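Local coordinates for protein D-threo-3-hydroxyaspartate dehydratase (Delftia, PDB 3WQD) that uses pyridoxal 5'-phosphate and a divalent metal ion to deaminate D-threo-3-hydroxyaspartate to oxaloacetate and ammonium, at residues Ile143-Asp148 with Gly177-His182; Val52-Ser57 with Ala245-Phe250. All coordinates share one frame; numbering follows the deposited sequence.

Two parts of one barrel domain meet at the same bound pair, the cofactor PLP and a 3-hydroxy-D-aspartate ligand whose N lies 1.4 Å from C4A of PLP, as in an external aldimine. Contact 1 joins neighbouring parallel strands and delivers the imidazole of His182 over the cofactor ring; contact 2 joins two loops that present Lys53 near C4A and backbone N-H groups to the phosphate. Their centres are 20 Å apart and their nearest atoms about 7 Å, so they do not touch but are bridged by PLP and the ligand. Along the chain, contact 1 is nested within the loop closed by contact 2, an example of an active site gathered from distant segments.

Contact 1 of 2, residues Ile143-Asp148 with Gly177-His182; sequences IEIDTD and GGVLTH. With PLP (pyridoxal-5'-phosphate), chain G; 999 ((3S)-3-hydroxy-D-aspartic acid), chain J.
One face of the His182 imidazole lies over the pyridine of PLP, with CE1 3.3 Å from C4, while at the ring's edge, in its plane, NE2 donates to the ligand hydroxyl OB at 2.8 Å. The ring rides on a classic barrel element: strands 140-146 and 175-180, adjacent parallel strands of the TIM-barrel domain shared with alanine racemase, whose short segments run 22° apart. ND1 of His182 is held by the carbonyl of Gly226, and this second bond should fix the ring's rotation. Behind it the strands are laced by backbone bonds, Ile143 N to Gly178 O, Leu180 N to Ile143 O, and Ile145 N to Leu180 O at 2.8 Å. Beside this ladder, Ile145 lays CG1 against CB of Val179 at 3.8 Å, near helix 192-215. Beyond the Ile145 N to Leu180 O bond, side chains take over. The Thr181 hydroxyl, swung anti to its own N (chi1 -168°), donates to Ile145 O at 2.8 Å from above the carbonyl plane and accepts from Thr147 OG1, tip to tip. A valine in place of Thr181 would probably leave the Thr147 hydroxyl without this acceptor and Ile145 O without this donor, loosening the turn after the strand. Water 1 completes the junction, donating to Ile145 O and accepting from His182 N at 2.9 Å.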
ATOM      1  N   ILE B 143      12.954  25.379 -10.481  1.00 11.90           N
ATOM      2  CA  ILE B 143      13.849  24.398 -11.109  1.00 12.19           C
ATOM      3  C   ILE B 143      14.326  23.455 -10.003  1.00 12.48           C
ATOM      4  O   ILE B 143      14.812  23.904  -8.941  1.00 12.70           O
ATOM      5  CB  ILE B 143      15.062  25.099 -11.798  1.00 12.12           C
ATOM      6  CG1 ILE B 143      14.493  26.051 -12.891  1.00 15.26           C
ATOM      7  CG2 ILE B 143      15.984  23.970 -12.361  1.00 14.59           C
ATOM      8  CD1 ILE B 143      15.631  26.919 -13.519  1.00 12.97           C
ATOM      9  N   GLU B 144      14.151  22.158 -10.230  1.00 12.23           N
ATOM     10  CA  GLU B 144      14.573  21.124  -9.245  1.00 12.44           C
ATOM     11  C   GLU B 144      16.056  20.853  -9.373  1.00 12.41           C
ATOM     12  O   GLU B 144      16.549  20.660 -10.475  1.00 14.65           O
ATOM     13  CB  GLU B 144      13.709  19.881  -9.414  1.00 13.54           C
ATOM     14  CG  GLU B 144      13.971  18.856  -8.275  1.00 14.09           C
ATOM     15  CD  GLU B 144      12.966  17.719  -8.275  1.00 15.81           C
ATOM     16  OE1 GLU B 144      12.937  17.120  -7.146  1.00 24.04           O
ATOM     17  OE2 GLU B 144      12.346  17.408  -9.311  1.00 18.03           O
ATOM     18  N   ILE B 145      16.759  20.822  -8.239  1.00 13.20           N
ATOM     19  CA  ILE B 145      18.239  20.724  -8.183  1.00 13.68           C
ATOM     20  C   ILE B 145      18.580  19.394  -7.512  1.00 14.46           C
ATOM     21  O   ILE B 145      17.947  19.016  -6.516  1.00 15.73           O
ATOM     22  CB  ILE B 145      18.809  21.872  -7.328  1.00 13.39           C
ATOM     23  CG1 ILE B 145      18.320  23.270  -7.820  1.00 15.14           C
ATOM     24  CG2 ILE B 145      20.373  21.786  -7.311  1.00 15.50           C
ATOM     25  CD1 ILE B 145      18.640  23.518  -9.312  1.00 15.50           C
ATOM     26  N   ASP B 146      19.495  18.639  -8.117  1.00 13.93           N
ATOM     27  CA  ASP B 146      20.064  17.395  -7.537  1.00 14.20           C
ATOM     28  C   ASP B 146      21.268  17.832  -6.666  1.00 15.72           C
ATOM     29  O   ASP B 146      22.309  18.278  -7.191  1.00 20.01           O
ATOM     30  CB  ASP B 146      20.517  16.477  -8.655  1.00 14.94           C
ATOM     31  CG  ASP B 146      21.138  15.202  -8.157  1.00 20.40           C
ATOM     32  OD1 ASP B 146      21.311  15.067  -6.914  1.00 26.13           O
ATOM     33  OD2 ASP B 146      21.505  14.386  -9.008  1.00 25.78           O
ATOM     34  N   THR B 147      21.116  17.770  -5.327  1.00 16.77           N
ATOM     35  CA  THR B 147      22.236  18.158  -4.412  1.00 18.37           C
ATOM     36  C   THR B 147      22.890  16.911  -3.833  1.00 18.03           C
ATOM     37  O   THR B 147      23.986  17.039  -3.253  1.00 25.81           O
ATOM     38  CB  THR B 147      21.759  19.086  -3.284  1.00 16.17           C
ATOM     39  OG1 THR B 147      20.651  18.458  -2.590  1.00 18.43           O
ATOM     40  CG2 THR B 147      21.376  20.440  -3.818  1.00 17.47           C
ATOM     41  N   ASP B 148      22.261  15.691  -3.915  1.00 17.95           N
ATOM     42  CA  ASP B 148      22.850  14.543  -3.215  1.00 20.99           C
ATOM     43  C   ASP B 148      22.732  13.203  -3.985  1.00 20.23           C
ATOM     44  O   ASP B 148      23.052  12.129  -3.413  1.00 24.80           O
ATOM     45  CB  ASP B 148      22.226  14.437  -1.796  1.00 21.80           C
ATOM     46  CG  ASP B 148      20.819  13.872  -1.857  1.00 23.21           C
ATOM     47  OD1 ASP B 148      20.175  13.976  -2.973  1.00 23.16           O
ATOM     48  OD2 ASP B 148      20.341  13.447  -0.779  1.00 23.49           O
ATOM     49  N   GLY B 177      10.349  31.099 -10.412  1.00 14.52           N
ATOM     50  CA  GLY B 177      10.042  31.505  -9.054  1.00 14.25           C
ATOM     51  C   GLY B 177      10.999  31.044  -8.025  1.00 14.44           C
ATOM     52  O   GLY B 177      10.970  31.527  -6.859  1.00 16.84           O
ATOM     53  N   GLY B 178      11.923  30.158  -8.386  1.00 14.56           N
ATOM     54  CA  GLY B 178      12.820  29.653  -7.359  1.00 15.47           C
ATOM     55  C   GLY B 178      13.474  28.351  -7.825  1.00 13.09           C
ATOM     56  O   GLY B 178      13.348  27.855  -8.960  1.00 14.42           O
ATOM     57  N   VAL B 179      14.269  27.788  -6.884  1.00 13.09           N
ATOM     58  CA  VAL B 179      14.913  26.455  -7.012  1.00 14.28           C
ATOM     59  C   VAL B 179      14.518  25.633  -5.774  1.00 13.50           C
ATOM     60  O   VAL B 179      14.253  26.169  -4.671  1.00 14.50           O
ATOM     61  CB  VAL B 179      16.465  26.509  -7.080  1.00 14.04           C
ATOM     62  CG1 VAL B 179      16.843  27.032  -8.505  1.00 14.61           C
ATOM     63  CG2 VAL B 179      17.045  27.453  -5.990  1.00 15.58           C
ATOM     64  N   LEU B 180      14.464  24.306  -5.922  1.00 12.37           N
ATOM     65  CA  LEU B 180      14.201  23.472  -4.766  1.00 13.45           C
ATOM     66  C   LEU B 180      15.043  22.211  -4.874  1.00 12.85           C
ATOM     67  O   LEU B 180      15.414  21.758  -6.000  1.00 14.38           O
ATOM     68  CB  LEU B 180      12.697  23.098  -4.627  1.00 14.61           C
ATOM     69  CG  LEU B 180      12.193  22.016  -5.652  1.00 12.92           C
ATOM     70  CD1 LEU B 180      10.830  21.459  -5.115  1.00 16.24           C
ATOM     71  CD2 LEU B 180      11.955  22.578  -7.059  1.00 13.89           C
ATOM     72  N   THR B 181      15.307  21.599  -3.721  1.00 13.64           N
ATOM     73  CA  THR B 181      16.003  20.333  -3.684  1.00 12.79           C
ATOM     74  C   THR B 181      15.415  19.493  -2.539  1.00 14.10           C
ATOM     75  O   THR B 181      14.923  20.085  -1.544  1.00 15.26           O
ATOM     76  CB  THR B 181      17.545  20.539  -3.509  1.00 14.19           C
ATOM     77  OG1 THR B 181      18.167  19.271  -3.774  1.00 15.37           O
ATOM     78  CG2 THR B 181      17.869  21.043  -2.152  1.00 16.98           C
ATOM     79  N   HIS B 182      15.586  18.165  -2.649  1.00 14.32           N
ATOM     80  CA  HIS B 182      15.232  17.268  -1.559  1.00 14.50           C
ATOM     81  C   HIS B 182      16.343  16.327  -1.336  1.00 15.53           C
ATOM     82  O   HIS B 182      16.643  15.462  -2.226  1.00 17.74           O
ATOM     83  CB  HIS B 182      13.969  16.447  -2.007  1.00 15.11           C
ATOM     84  CG  HIS B 182      13.643  15.264  -1.119  1.00 15.82           C
ATOM     85  ND1 HIS B 182      13.353  15.390   0.268  1.00 16.45           N
ATOM     86  CD2 HIS B 182      13.491  13.933  -1.427  1.00 16.15           C
ATOM     87  CE1 HIS B 182      12.993  14.120   0.735  1.00 17.82           C
ATOM     88  NE2 HIS B 182      13.148  13.254  -0.262  1.00 17.48           N
TER
HETATM   89  N1  PLP G 402      10.139  17.443  -0.690  1.00 14.12           N
HETATM   90  C2  PLP G 402      10.076  16.527  -1.672  1.00 13.71           C
HETATM   91  C2A PLP G 402      10.237  16.908  -3.108  1.00 15.50           C
HETATM   92  C3  PLP G 402       9.986  15.126  -1.332  1.00 16.56           C
HETATM   93  O3  PLP G 402       9.937  14.207  -2.290  1.00 19.44           O
HETATM   94  C4  PLP G 402       9.831  14.786   0.075  1.00 15.53           C
HETATM   95  C4A PLP G 402       9.734  13.416   0.497  1.00 18.20           C
HETATM   96  C5  PLP G 402       9.804  15.895   1.014  1.00 15.03           C
HETATM   97  C6  PLP G 402      10.024  17.221   0.603  1.00 16.29           C
HETATM   98  C5A PLP G 402       9.571  15.587   2.489  1.00 17.23           C
HETATM   99  O4P PLP G 402      10.581  14.751   3.033  1.00 16.52           O
HETATM  100  P   PLP G 402      10.236  14.098   4.474  1.00 16.74           P
HETATM  101  O1P PLP G 402       9.975  15.266   5.395  1.00 18.02           O
HETATM  102  O2P PLP G 402      11.537  13.389   4.772  1.00 17.31           O
HETATM  103  O3P PLP G 402       9.071  13.247   4.286  1.00 19.76           O
HETATM  104  OD2 999 J 405      11.738   8.290   0.934  1.00 20.86           O
HETATM  105  CG  999 J 405      10.878   9.151   1.302  1.00 17.96           C
HETATM  106  OD1 999 J 405       9.953   8.857   2.126  1.00 19.60           O
HETATM  107  CB  999 J 405      10.977  10.578   0.750  1.00 17.74           C
HETATM  108  OB  999 J 405      12.167  10.637  -0.147  1.00 18.60           O
HETATM  109  CA  999 J 405       9.750  11.005  -0.016  1.00 17.53           C
HETATM  110  N   999 J 405       9.911  12.399  -0.450  1.00 17.92           N
HETATM  111  C   999 J 405       9.450  10.136  -1.162  1.00 18.09           C
HETATM  112  OXT 999 J 405       9.005   9.011  -1.030  1.00 16.75           O
HETATM  113  O   999 J 405       9.601  10.681  -2.301  1.00 18.22           O
HETATM  114  O   HOH W   1      16.125  17.130  -5.317  1.00 22.33           O
HETATM  115  O   HOH W   2      18.932  15.984  -4.422  1.00 19.40           O

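Contact 2 of 2, residues Val52-Ser57 with Ala245-Phe250; sequences VKTSKS and AGVYVF. With PLP (pyridoxal-5'-phosphate), chain G; 999 ((3S)-3-hydroxy-D-aspartic acid), chain J.
Thr54 and Val247 bring their CA atoms within 5.6 Å where two loops meet: the chain at 52-57 curls so that Lys56 N bonds back to Val52 O, and 247-249 forms a short 3-10 turn. No hydrogen bond crosses between the loops; shape does the joining. Thr54 carries most of it, its OG1 standing 3.4 Å from Gly246 C, an approach eased by the absence of a side chain on that glycine. With OG1 directed away from the carbonyl carbon (chi1 -70°), the CG2 methyl is left to meet the apolar side, touching Val249 CG1 and lying 4.0 Å from Phe250 CD2. Ser55 CB comes obliquely to the same ring, 3.9 Å from CZ, while Val249 CG1 sits over the centre of one face of Phe250. The Ser55 hydroxyl turns the other way, accepting from Ser57 N in an ST turn just before helix 58-67. These loops follow strands 47-48 and 242-243, paired in parallel in the alanine-racemase-like barrel, and so lie where such barrels bind PLP. Gly246 N donates to phosphate O1P at 2.6 Å, almost straight at 170°, and Val247 N to O3P at 3.2 Å; Thr228, Arg151 and Arg244 also bond to the cofactor. In Lys53, inferred to carry PLP as a Schiff base in the ligand-free enzyme, the bend at the last torsion (40°) sets NZ 3.4 Å from PLP C4A. Across the subunit boundary, Lys53 O receives a weak hydrogen bond from Gln329 of the second subunit.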
ATOM      1  N   VAL B  52       2.318  17.578   2.585  1.00 13.02           N
ATOM      2  CA  VAL B  52       1.110  16.921   3.068  1.00 15.33           C
ATOM      3  C   VAL B  52       0.954  15.535   2.451  1.00 14.14           C
ATOM      4  O   VAL B  52       0.005  14.839   2.800  1.00 16.09           O
ATOM      5  CB  VAL B  52      -0.175  17.812   2.814  1.00 15.69           C
ATOM      6  CG1 VAL B  52      -0.004  19.099   3.620  1.00 20.58           C
ATOM      7  CG2 VAL B  52      -0.443  18.071   1.341  1.00 17.45           C
ATOM      8  N   LYS B  53       1.871  15.064   1.615  1.00 13.93           N
ATOM      9  CA  LYS B  53       1.668  13.727   1.039  1.00 13.90           C
ATOM     10  C   LYS B  53       1.754  12.639   2.107  1.00 13.15           C
ATOM     11  O   LYS B  53       1.275  11.503   1.899  1.00 15.94           O
ATOM     12  CB  LYS B  53       2.711  13.396  -0.038  1.00 15.40           C
ATOM     13  CG  LYS B  53       4.114  13.115   0.530  1.00 16.64           C
ATOM     14  CD  LYS B  53       5.155  12.812  -0.608  1.00 15.85           C
ATOM     15  CE  LYS B  53       6.617  12.736  -0.119  1.00 24.99           C
ATOM     16  NZ  LYS B  53       6.724  12.055   1.137  1.00 34.57           N
ATOM     17  N   THR B  54       2.304  12.933   3.307  1.00 13.67           N
ATOM     18  CA  THR B  54       2.392  11.923   4.400  1.00 14.64           C
ATOM     19  C   THR B  54       0.948  11.616   4.914  1.00 14.34           C
ATOM     20  O   THR B  54       0.669  10.423   5.199  1.00 16.40           O
ATOM     21  CB  THR B  54       3.254  12.470   5.558  1.00 15.58           C
ATOM     22  OG1 THR B  54       4.609  12.508   5.052  1.00 18.38           O
ATOM     23  CG2 THR B  54       3.211  11.583   6.747  1.00 16.92           C
ATOM     24  N   SER B  55       0.101  12.656   5.096  1.00 14.78           N
ATOM     25  CA  SER B  55      -1.248  12.433   5.709  1.00 14.19           C
ATOM     26  C   SER B  55      -2.343  12.559   4.672  1.00 14.32           C
ATOM     27  O   SER B  55      -3.390  11.901   4.826  1.00 15.60           O
ATOM     28  CB  SER B  55      -1.509  13.450   6.860  1.00 16.12           C
ATOM     29  OG  SER B  55      -1.789  14.762   6.307  1.00 17.67           O
ATOM     30  N   LYS B  56      -2.180  13.465   3.670  1.00 14.52           N
ATOM     31  CA  LYS B  56      -3.268  13.848   2.768  1.00 14.71           C
ATOM     32  C   LYS B  56      -4.620  14.071   3.486  1.00 15.29           C
ATOM     33  O   LYS B  56      -5.696  13.732   2.957  1.00 16.15           O
ATOM     34  CB  LYS B  56      -3.459  12.823   1.613  1.00 13.72           C
ATOM     35  CG  LYS B  56      -2.143  12.594   0.893  1.00 13.94           C
ATOM     36  CD  LYS B  56      -2.387  11.788  -0.392  1.00 15.55           C
ATOM     37  CE  LYS B  56      -1.049  11.399  -1.045  1.00 13.94           C
ATOM     38  NZ  LYS B  56      -1.309  10.630  -2.273  1.00 15.00           N
ATOM     39  N   SER B  57      -4.562  14.730   4.661  1.00 14.82           N
ATOM     40  CA  SER B  57      -5.725  14.880   5.482  1.00 15.71           C
ATOM     41  C   SER B  57      -5.900  16.374   5.847  1.00 16.01           C
ATOM     42  O   SER B  57      -4.960  16.975   6.416  1.00 17.59           O
ATOM     43  CB  SER B  57      -5.573  13.972   6.722  1.00 17.32           C
ATOM     44  OG  SER B  57      -6.818  14.069   7.503  1.00 18.58           O
ATOM     45  N   ALA B 245       9.137  19.732   4.832  1.00 17.86           N
ATOM     46  CA  ALA B 245       9.324  18.459   5.551  1.00 17.26           C
ATOM     47  C   ALA B 245       7.895  17.919   5.706  1.00 15.74           C
ATOM     48  O   ALA B 245       6.927  18.693   5.808  1.00 15.18           O
ATOM     49  CB  ALA B 245       9.913  18.653   6.932  1.00 17.99           C
ATOM     50  N   GLY B 246       7.794  16.602   5.737  1.00 16.69           N
ATOM     51  CA  GLY B 246       6.423  16.031   5.874  1.00 18.02           C
ATOM     52  C   GLY B 246       6.289  14.855   6.807  1.00 15.09           C
ATOM     53  O   GLY B 246       5.308  14.855   7.581  1.00 16.78           O
ATOM     54  N   VAL B 247       7.189  13.860   6.769  1.00 16.07           N
ATOM     55  CA  VAL B 247       6.965  12.640   7.588  1.00 16.16           C
ATOM     56  C   VAL B 247       7.007  12.970   9.093  1.00 16.04           C
ATOM     57  O   VAL B 247       6.368  12.285   9.876  1.00 17.10           O
ATOM     58  CB  VAL B 247       7.903  11.457   7.186  1.00 16.87           C
ATOM     59  CG1 VAL B 247       9.356  11.796   7.616  1.00 18.05           C
ATOM     60  CG2 VAL B 247       7.341  10.160   7.764  1.00 17.90           C
ATOM     61  N   TYR B 248       7.701  14.041   9.441  1.00 16.76           N
ATOM     62  CA  TYR B 248       7.812  14.495  10.832  1.00 18.17           C
ATOM     63  C   TYR B 248       6.463  14.609  11.534  1.00 16.72           C
ATOM     64  O   TYR B 248       6.444  14.528  12.783  1.00 20.21           O
ATOM     65  CB  TYR B 248       8.578  15.842  10.942  1.00 17.36           C
ATOM     66  CG  TYR B 248       7.672  16.958  10.648  1.00 18.34           C
ATOM     67  CD1 TYR B 248       7.398  17.359   9.355  1.00 17.05           C
ATOM     68  CD2 TYR B 248       7.013  17.650  11.701  1.00 16.51           C
ATOM     69  CE1 TYR B 248       6.468  18.349   9.064  1.00 17.19           C
ATOM     70  CE2 TYR B 248       6.100  18.672  11.450  1.00 20.76           C
ATOM     71  CZ  TYR B 248       5.826  19.038  10.150  1.00 14.50           C
ATOM     72  OH  TYR B 248       4.930  20.052   9.925  1.00 18.34           O
ATOM     73  N   VAL B 249       5.383  14.919  10.837  1.00 17.41           N
ATOM     74  CA  VAL B 249       4.124  15.165  11.452  1.00 18.49           C
ATOM     75  C   VAL B 249       3.769  13.942  12.337  1.00 17.39           C
ATOM     76  O   VAL B 249       3.191  14.140  13.490  1.00 18.12           O
ATOM     77  CB  VAL B 249       2.992  15.611  10.467  1.00 17.64           C
ATOM     78  CG1 VAL B 249       2.569  14.477   9.522  1.00 17.95           C
ATOM     79  CG2 VAL B 249       1.776  16.154  11.232  1.00 19.68           C
ATOM     80  N   PHE B 250       4.103  12.734  11.838  1.00 17.83           N
ATOM     81  CA  PHE B 250       3.855  11.517  12.615  1.00 16.27           C
ATOM     82  C   PHE B 250       5.078  10.819  13.110  1.00 17.13           C
ATOM     83  O   PHE B 250       5.055  10.138  14.160  1.00 20.89           O
ATOM     84  CB  PHE B 250       3.035  10.488  11.793  1.00 15.95           C
ATOM     85  CG  PHE B 250       1.705  11.020  11.291  1.00 16.72           C
ATOM     86  CD1 PHE B 250       0.874  11.895  12.089  1.00 16.70           C
ATOM     87  CD2 PHE B 250       1.189  10.571  10.079  1.00 18.43           C
ATOM     88  CE1 PHE B 250      -0.367  12.322  11.651  1.00 17.90           C
ATOM     89  CE2 PHE B 250      -0.075  11.019   9.642  1.00 20.25           C
ATOM     90  CZ  PHE B 250      -0.834  11.922  10.395  1.00 17.64           C
TER
HETATM   91  N1  PLP G 402      10.139  17.443  -0.690  1.00 14.12           N
HETATM   92  C2  PLP G 402      10.076  16.527  -1.672  1.00 13.71           C
HETATM   93  C2A PLP G 402      10.237  16.908  -3.108  1.00 15.50           C
HETATM   94  C3  PLP G 402       9.986  15.126  -1.332  1.00 16.56           C
HETATM   95  O3  PLP G 402       9.937  14.207  -2.290  1.00 19.44           O
HETATM   96  C4  PLP G 402       9.831  14.786   0.075  1.00 15.53           C
HETATM   97  C4A PLP G 402       9.734  13.416   0.497  1.00 18.20           C
HETATM   98  C5  PLP G 402       9.804  15.895   1.014  1.00 15.03           C
HETATM   99  C6  PLP G 402      10.024  17.221   0.603  1.00 16.29           C
HETATM  100  C5A PLP G 402       9.571  15.587   2.489  1.00 17.23           C
HETATM  101  O4P PLP G 402      10.581  14.751   3.033  1.00 16.52           O
HETATM  102  P   PLP G 402      10.236  14.098   4.474  1.00 16.74           P
HETATM  103  O1P PLP G 402       9.975  15.266   5.395  1.00 18.02           O
HETATM  104  O2P PLP G 402      11.537  13.389   4.772  1.00 17.31           O
HETATM  105  O3P PLP G 402       9.071  13.247   4.286  1.00 19.76           O
HETATM  106  OD2 999 J 405      11.738   8.290   0.934  1.00 20.86           O
HETATM  107  CG  999 J 405      10.878   9.151   1.302  1.00 17.96           C
HETATM  108  OD1 999 J 405       9.953   8.857   2.126  1.00 19.60           O
HETATM  109  CB  999 J 405      10.977  10.578   0.750  1.00 17.74           C
HETATM  110  OB  999 J 405      12.167  10.637  -0.147  1.00 18.60           O
HETATM  111  CA  999 J 405       9.750  11.005  -0.016  1.00 17.53           C
HETATM  112  N   999 J 405       9.911  12.399  -0.450  1.00 17.92           N
HETATM  113  C   999 J 405       9.450  10.136  -1.162  1.00 18.09           C
HETATM  114  OXT 999 J 405       9.005   9.011  -1.030  1.00 16.75           O
HETATM  115  O   999 J 405       9.601  10.681  -2.301  1.00 18.22           O